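PDB 6ZYV: CIR protein from Plasmodium chabaudi chabaudi, which is of unknown function but belongs to the Plasmodium-interspersed repeat (PIR) family of variant antigens, probably displayed by infected red blood cells. Local coordinates for residues A[53-56]-A[57-60]; A[112-116]-A[117-121]. The protein carries 5 engineered substitutions. One frame throughout, in Å; residues are numbered along the deposited sequence.

Contact 1. Residues A[53-56]-A[57-60]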
# COMPACT_ATOMS: atom_id res chain seq x y z
N GLU A 53 9.71 14.22 15.74
CA GLU A 53 11.15 14.28 15.99
C GLU A 53 11.89 13.03 15.49
O GLU A 53 12.90 13.14 14.80
CB GLU A 53 11.42 14.50 17.49
CG GLU A 53 12.89 14.56 17.85
CD GLU A 53 13.18 14.67 19.34
OE1 GLU A 53 12.25 14.44 20.15
OE2 GLU A 53 14.34 14.96 19.70
N THR A 54 11.36 11.84 15.81
CA THR A 54 11.99 10.60 15.41
C THR A 54 11.44 10.05 14.08
O THR A 54 10.40 10.50 13.60
CB THR A 54 11.92 9.56 16.55
OG1 THR A 54 10.59 9.06 16.67
CG2 THR A 54 12.41 10.12 17.88
N ASN A 55 12.18 9.10 13.48
CA ASN A 55 11.82 8.39 12.26
C ASN A 55 10.55 7.57 12.48
O ASN A 55 9.72 7.49 11.58
CB ASN A 55 12.96 7.45 11.85
CG ASN A 55 14.17 8.18 11.33
OD1 ASN A 55 14.06 9.31 10.84
ND2 ASN A 55 15.34 7.54 11.43
N ASN A 56 10.40 6.97 13.67
CA ASN A 56 9.23 6.19 14.03
C ASN A 56 7.99 7.08 14.09
O ASN A 56 6.92 6.63 13.71
CB ASN A 56 9.44 5.49 15.35
CG ASN A 56 10.43 4.35 15.30
OD1 ASN A 56 10.80 3.84 14.24
ND2 ASN A 56 10.90 3.94 16.46
N ASP A 57 8.15 8.34 14.57
CA ASP A 57 7.07 9.32 14.65
C ASP A 57 6.60 9.68 13.24
O ASP A 57 5.41 9.78 13.01
CB ASP A 57 7.55 10.62 15.35
CG ASP A 57 7.67 10.54 16.87
OD1 ASP A 57 7.51 9.42 17.42
OD2 ASP A 57 7.94 11.59 17.50
N LYS A 58 7.54 9.87 12.31
CA LYS A 58 7.22 10.22 10.92
C LYS A 58 6.51 9.08 10.20
O LYS A 58 5.56 9.33 9.45
CB LYS A 58 8.51 10.61 10.16
CG LYS A 58 9.18 11.87 10.70
CD LYS A 58 10.54 12.11 10.04
CE LYS A 58 11.31 13.20 10.74
NZ LYS A 58 12.76 12.87 10.87
N ILE A 59 6.96 7.82 10.43
CA ILE A 59 6.34 6.63 9.82
C ILE A 59 4.94 6.46 10.37
O ILE A 59 4.01 6.21 9.61
CB ILE A 59 7.20 5.35 10.07
CG1 ILE A 59 8.53 5.44 9.32
CG2 ILE A 59 6.44 4.10 9.63
CD1 ILE A 59 9.59 4.46 9.84
N SER A 60 4.78 6.64 11.69
CA SER A 60 3.49 6.52 12.35
C SER A 60 2.51 7.56 11.80
O SER A 60 1.38 7.19 11.44
CB SER A 60 3.67 6.70 13.86
OG SER A 60 2.44 6.76 14.55
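T54 and D57 meet at the first turn of helix 55-71, where the hydroxyl of T54 faces the backbone N of D57. At 3.3 Å from T54 OG1 to D57 N this capping bond is weak, though its N-H...O angle, 150°, is reasonable. With chi1 at 74°, OG1 sits between the backbone N and the carbonyl carbon of T54, the rotation that turns it to the amide three residues on. The D57 carboxylate crosses the T54 side chain obliquely and brings OD1 to 3.2 Å from T54 OG1, while its other oxygen, OD2, lies 3.6 Å from E53 N. By position and bonding T54 is the N-cap, a hydroxyl standing in for the carbonyl that the preceding turn would have supplied. The ordinary i to i+4 ladder starts at the same residue: K58 N donates to T54 O, I59 N to N55 O and S60 N to N56 O, the last at 2.9 Å.

K58 can be followed outward from the helix. K58 CB lies 3.6 Å from N55 O, and its CG comes to 3.4 Å from T54 O, which K58 N already engages. CD and CE run on past that oxygen at longer range, chi2 and chi3 both being extended. With chi4 bent (139°), the ammonium ends beside the N-terminal end of the helix, where K58 NZ is 3.8 Å from N55 OD1 and slightly farther from E53 O. These separations suggest electrostatic attraction at most. Outside the turn K58 packs on Y38 and D57 on P43, both in loops. I59, which is buried, lays CG1 against N55 O and reaches I24 and the helix 81-101 residues L95 and I98.

Contact 2. Residues A[112-116]-A[117-121]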
# COMPACT_ATOMS: atom_id res chain seq x y z
N ASN A 112 5.01 -5.38 16.75
CA ASN A 112 5.56 -4.55 17.81
C ASN A 112 5.51 -3.05 17.45
O ASN A 112 5.08 -2.25 18.27
CB ASN A 112 6.99 -5.00 18.13
CG ASN A 112 7.65 -4.20 19.22
OD1 ASN A 112 8.44 -3.29 18.95
ND2 ASN A 112 7.30 -4.49 20.47
N PHE A 113 5.92 -2.68 16.23
CA PHE A 113 5.85 -1.30 15.74
C PHE A 113 4.40 -0.79 15.75
O PHE A 113 4.18 0.35 16.14
CB PHE A 113 6.46 -1.18 14.32
CG PHE A 113 6.54 0.25 13.82
CD1 PHE A 113 5.46 0.83 13.17
CD2 PHE A 113 7.68 1.00 14.01
CE1 PHE A 113 5.52 2.16 12.78
CE2 PHE A 113 7.74 2.32 13.60
CZ PHE A 113 6.65 2.90 13.01
N TYR A 114 3.42 -1.59 15.32
CA TYR A 114 2.02 -1.17 15.29
C TYR A 114 1.52 -0.83 16.69
O TYR A 114 0.94 0.24 16.89
CB TYR A 114 1.12 -2.25 14.66
CG TYR A 114 -0.13 -1.67 14.01
CD1 TYR A 114 -1.27 -1.40 14.76
CD2 TYR A 114 -0.17 -1.41 12.65
CE1 TYR A 114 -2.41 -0.87 14.17
CE2 TYR A 114 -1.31 -0.90 12.05
CZ TYR A 114 -2.42 -0.60 12.81
OH TYR A 114 -3.54 -0.09 12.18
N THR A 115 1.73 -1.73 17.66
CA THR A 115 1.28 -1.52 19.03
C THR A 115 2.03 -0.37 19.72
O THR A 115 1.41 0.44 20.41
CB THR A 115 1.46 -2.83 19.83
OG1 THR A 115 0.64 -3.89 19.30
CG2 THR A 115 1.24 -2.67 21.32
N ASN A 116 3.35 -0.30 19.54
CA ASN A 116 4.16 0.71 20.23
C ASN A 116 4.28 2.06 19.54
O ASN A 116 4.74 2.99 20.20
CB ASN A 116 5.55 0.18 20.53
CG ASN A 116 5.56 -0.97 21.50
OD1 ASN A 116 6.26 -1.96 21.30
ND2 ASN A 116 4.77 -0.88 22.56
N HIS A 117 3.96 2.19 18.25
CA HIS A 117 4.11 3.46 17.55
C HIS A 117 2.88 3.94 16.82
O HIS A 117 2.77 5.14 16.59
CB HIS A 117 5.29 3.45 16.59
CG HIS A 117 6.60 3.23 17.28
ND1 HIS A 117 7.23 4.25 17.99
CD2 HIS A 117 7.33 2.11 17.39
CE1 HIS A 117 8.33 3.70 18.49
NE2 HIS A 117 8.44 2.42 18.14
N ILE A 118 1.95 3.04 16.46
CA ILE A 118 0.74 3.46 15.74
C ILE A 118 -0.42 3.58 16.70
O ILE A 118 -1.04 4.64 16.78
CB ILE A 118 0.46 2.57 14.51
CG1 ILE A 118 1.52 2.83 13.44
CG2 ILE A 118 -0.95 2.80 13.97
CD1 ILE A 118 1.67 1.82 12.56
N GLU A 119 -0.69 2.52 17.46
CA GLU A 119 -1.75 2.57 18.46
C GLU A 119 -1.43 3.59 19.59
O GLU A 119 -2.33 4.12 20.21
CB GLU A 119 -2.02 1.17 19.01
CG GLU A 119 -2.57 0.26 17.92
CD GLU A 119 -3.00 -1.12 18.38
OE1 GLU A 119 -3.88 -1.70 17.72
OE2 GLU A 119 -2.45 -1.61 19.39
N THR A 120 -0.15 3.95 19.72
CA THR A 120 0.44 4.86 20.68
C THR A 120 0.26 6.34 20.22
O THR A 120 0.26 7.24 21.06
CB THR A 120 1.86 4.36 20.87
OG1 THR A 120 1.87 3.49 22.03
CG2 THR A 120 2.89 5.42 20.96
N ASN A 121 0.08 6.58 18.91
CA ASN A 121 -0.17 7.90 18.37
C ASN A 121 -1.62 8.28 18.68
O ASN A 121 -2.56 7.56 18.32
CB ASN A 121 0.04 7.89 16.88
CG ASN A 121 0.18 9.24 16.27
OD1 ASN A 121 -0.49 10.21 16.65
ND2 ASN A 121 1.08 9.34 15.30
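The F113 ring carries H117 CB over the centre of one face, 3.9 Å from the ring centroid and 12° off the normal, a CH-pi contact. I118 CD1 stands at the edge of the same ring, near its plane. The imidazole of H117 approaches F113 obliquely, with planes 33° apart and CD2 of H117 3.6 Å from CD2 of F113. One face of the imidazole lies over N116 C. On the Y114 ring, I118 CG2 makes a second CH-pi contact, offset toward the rim, and E119 OE1 lies in plane at the edge. The E119 carboxylate is turned steeply to that ring, and its CG passes 3.8 Å from Y114 CD1. I118 serves the F113 and Y114 rings alike. Its CG2 is anti to the backbone N and lies over Y114, while the extended chi2 carries CD1 to 3.7 Å from Y114 CD2 and to the rim of F113.

The backbone shows helix 110-118 giving way. Y114 O accepts two amides: I118 N at 3.0 Å, from above the carbonyl plane, and E119 N at 2.9 Å, with a C=O...N angle of 173°. The second, an i to i+5 bond, marks a wider pi-type turn, and a type I beta turn from I118 to N121 follows. T120 OG1 adds a weak bond to T115 O.

N121 is the N-cap of helix 122-127, whose Y124 bonds the hydroxyl of Y114 and touches I118. From helix 134-149, K137 forms a salt bridge with E119, and V140 and I144 pack on Y114. F113, Y114 and I118 all rest on L95 of helix 81-101, and F113 also meets I59 of helix 55-71.

In the fold
Contact 1 comes first along the chain, at the start of helix 55-71; contact 2 follows at the end of helix 110-118, with helix 81-101 between them in sequence. Their centres are about 11 Å apart and on the same side of the chain's centre, each about 18 Å from it. They touch directly: S60 OG is 2.6 Å from H117 O and 3.0 Å from N121 ND2, both probable hydrogen bonds, and the N56 amide packs against H117 and F113. One helix beginning is thereby joined to another helix ending, within an all-helical PIR ectodomain, and helix 81-101 packs against both contacts.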